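Local coordinates for response regulator receiver modulated diguanylate cyclase with PAS/PAC sensor (Desulfovibrio desulfuricans subsp. desulfuricans str., PDB 3CG0) that makes the second messenger cyclic di-GMP from GTP through a GGDEF domain, its receiver domain, seen here, probably controlling that output by phosphorylation, at the interface of chains A and B. Coordinates in Å, arbitrary orientation; residue numbers count along the deposited sequence, not the author numbering. Chains: chain A/B, Response regulator receiver modulated diguanylate cyclase with PAS/PAC sensor.

The interface of chains A and B. Residues chain A 118, 122; chain B 12, 29, 34, 57, 59, 86.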
ATOM      1  N   LEU A 118       8.904  16.107   5.287  1.00 48.08           N
ATOM      2  CA  LEU A 118       9.596  15.410   6.366  1.00 49.02           C
ATOM      3  C   LEU A 118      10.007  16.374   7.477  1.00 46.87           C
ATOM      4  O   LEU A 118       9.740  16.127   8.650  1.00 53.00           O
ATOM      5  CB  LEU A 118      10.827  14.668   5.804  1.00 47.07           C
ATOM      6  CG  LEU A 118      11.686  13.750   6.677  1.00 46.61           C
ATOM      7  CD1 LEU A 118      10.892  12.558   7.185  1.00 41.75           C
ATOM      8  CD2 LEU A 118      12.876  13.277   5.882  1.00 51.23           C
ATOM      9  N   ILE A 122       8.337  16.791  11.427  1.00 46.77           N
ATOM     10  CA  ILE A 122       9.195  16.548  12.583  1.00 49.56           C
ATOM     11  C   ILE A 122       9.134  17.726  13.551  1.00 49.28           C
ATOM     12  O   ILE A 122       8.853  17.531  14.735  1.00 52.50           O
ATOM     13  CB  ILE A 122      10.653  16.215  12.173  1.00 47.41           C
ATOM     14  CG1 ILE A 122      10.711  14.833  11.516  1.00 42.03           C
ATOM     15  CG2 ILE A 122      11.570  16.227  13.380  1.00 52.37           C
ATOM     16  CD1 ILE A 122      12.096  14.418  11.107  1.00 34.25           C
TER
ATOM     17  N   VAL B  12      17.200  12.370  15.691  1.00 41.37           N
ATOM     18  CA  VAL B  12      16.263  11.463  15.028  1.00 33.85           C
ATOM     19  C   VAL B  12      16.740  10.011  15.033  1.00 36.32           C
ATOM     20  O   VAL B  12      17.889   9.734  14.706  1.00 39.23           O
ATOM     21  CB  VAL B  12      16.039  11.887  13.557  1.00 34.92           C
ATOM     22  CG1 VAL B  12      14.960  11.050  12.938  1.00 21.77           C
ATOM     23  CG2 VAL B  12      15.664  13.348  13.482  1.00 26.12           C
ATOM     24  N   LEU B  29      17.390  13.982   6.061  1.00 41.57           N
ATOM     25  CA  LEU B  29      17.487  14.619   7.375  1.00 42.46           C
ATOM     26  C   LEU B  29      18.771  15.414   7.576  1.00 44.82           C
ATOM     27  O   LEU B  29      18.725  16.551   8.037  1.00 49.47           O
ATOM     28  CB  LEU B  29      17.354  13.569   8.474  1.00 40.20           C
ATOM     29  CG  LEU B  29      15.973  12.912   8.534  1.00 36.29           C
ATOM     30  CD1 LEU B  29      15.992  11.713   9.434  1.00 32.33           C
ATOM     31  CD2 LEU B  29      14.953  13.905   8.998  1.00 33.21           C
ATOM     32  N   TYR B  34      19.393  18.142  10.611  1.00 55.67           N
ATOM     33  CA  TYR B  34      19.125  17.177  11.673  1.00 46.26           C
ATOM     34  C   TYR B  34      20.343  16.294  11.978  1.00 50.60           C
ATOM     35  O   TYR B  34      21.259  16.140  11.149  1.00 47.03           O
ATOM     36  CB  TYR B  34      17.911  16.303  11.340  1.00 46.53           C
ATOM     37  CG  TYR B  34      16.575  17.034  11.315  1.00 42.83           C
ATOM     38  CD1 TYR B  34      15.894  17.329  12.491  1.00 29.18           C
ATOM     39  CD2 TYR B  34      15.993  17.416  10.110  1.00 45.32           C
ATOM     40  CE1 TYR B  34      14.653  17.987  12.466  1.00 29.97           C
ATOM     41  CE2 TYR B  34      14.768  18.079  10.077  1.00 38.75           C
ATOM     42  CZ  TYR B  34      14.103  18.360  11.250  1.00 38.54           C
ATOM     43  OH  TYR B  34      12.886  19.019  11.201  1.00 44.30           O
ATOM     44  N   ILE B  57      12.852  12.296  18.302  1.00 50.49           N
ATOM     45  CA  ILE B  57      11.778  11.704  17.511  1.00 35.86           C
ATOM     46  C   ILE B  57      12.186  10.360  16.875  1.00 36.62           C
ATOM     47  O   ILE B  57      13.341  10.181  16.513  1.00 39.24           O
ATOM     48  CB  ILE B  57      11.246  12.729  16.465  1.00 39.50           C
ATOM     49  CG1 ILE B  57       9.890  12.296  15.915  1.00 30.83           C
ATOM     50  CG2 ILE B  57      12.290  13.022  15.392  1.00 42.93           C
ATOM     51  CD1 ILE B  57       9.199  13.389  15.174  1.00 41.40           C
ATOM     52  N   LEU B  59      11.302   7.767  13.662  1.00 39.59           N
ATOM     53  CA  LEU B  59      10.672   7.517  12.374  0.50 34.94           C
ATOM     54  C   LEU B  59      10.646   6.005  12.156  1.00 34.62           C
ATOM     55  O   LEU B  59      11.689   5.366  12.068  1.00 33.18           O
ATOM     56  CB  LEU B  59      11.460   8.225  11.264  0.50 36.42           C
ATOM     57  CG  LEU B  59      11.106   9.635  10.761  0.50 35.04           C
ATOM     58  CD1 LEU B  59      10.839  10.698  11.857  0.50 21.00           C
ATOM     59  CD2 LEU B  59      12.206  10.103   9.814  0.50 34.93           C
ATOM     60  N   ILE B  86       6.576   9.045  14.121  1.00 33.59           N
ATOM     61  CA  ILE B  86       6.000   9.229  12.798  1.00 33.81           C
ATOM     62  C   ILE B  86       6.166   7.916  12.042  1.00 38.27           C
ATOM     63  O   ILE B  86       7.269   7.358  11.977  1.00 34.47           O
ATOM     64  CB  ILE B  86       6.643  10.393  12.054  1.00 34.49           C
ATOM     65  CG1 ILE B  86       6.190  11.715  12.668  1.00 22.12           C
ATOM     66  CG2 ILE B  86       6.295  10.378  10.548  1.00 32.35           C
ATOM     67  CD1 ILE B  86       7.080  12.873  12.287  1.00 22.01           C
TER
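The C-terminal helix 115-131 of chain A lies against chain B, where it meets mainly strand 57-61, helix 19-31 and the loop carrying B:Tyr34. A:Ile122 is the centre of the contact, burying 89 Å² under its partners. Its CG1 stands anti to the carbonyl carbon (chi1 -70°) and the chain runs on extended, carrying CD1 between helix 19-31 and the sheet of chain B, 3.6 Å from CD2 of B:Leu29 and 4.0 Å from CD1 of B:Leu59. It crosses both leucines at about a right angle. B:Leu29 turns the same methyl, CD2, to A:Ile122 and A:Leu118, whereas B:Leu59 divides its fork, CD1 to A:Ile122 and CD2 to A:Leu118. The beta branch of A:Ile122 serves a different side: CG2 lies 3.7 Å from CE1 of B:Tyr34 and 3.9 Å from CG2 of B:Ile57. B:Tyr34 runs past the isoleucine in the opposite direction, its long side chain letting a loop residue lay CE1 and the hydroxyl OH against it. One turn earlier, A:Leu118 spreads its fork, CD2 3.8 Å from CD2 of B:Leu29 and CD1 3.8 Å from CD2 of B:Leu59. Beta-branched B:Ile57 suits its strand; B:Val12 and B:Ile86 are peripheral. A two-fold twin repeats the packing; the structure alone does not show whether this exchange occurs in solution. In the alternating beta-alpha receiver fold, helices flank a central parallel sheet, and helix 115-131 here takes the place on the partner's sheet that a chain's own last helix normally fills.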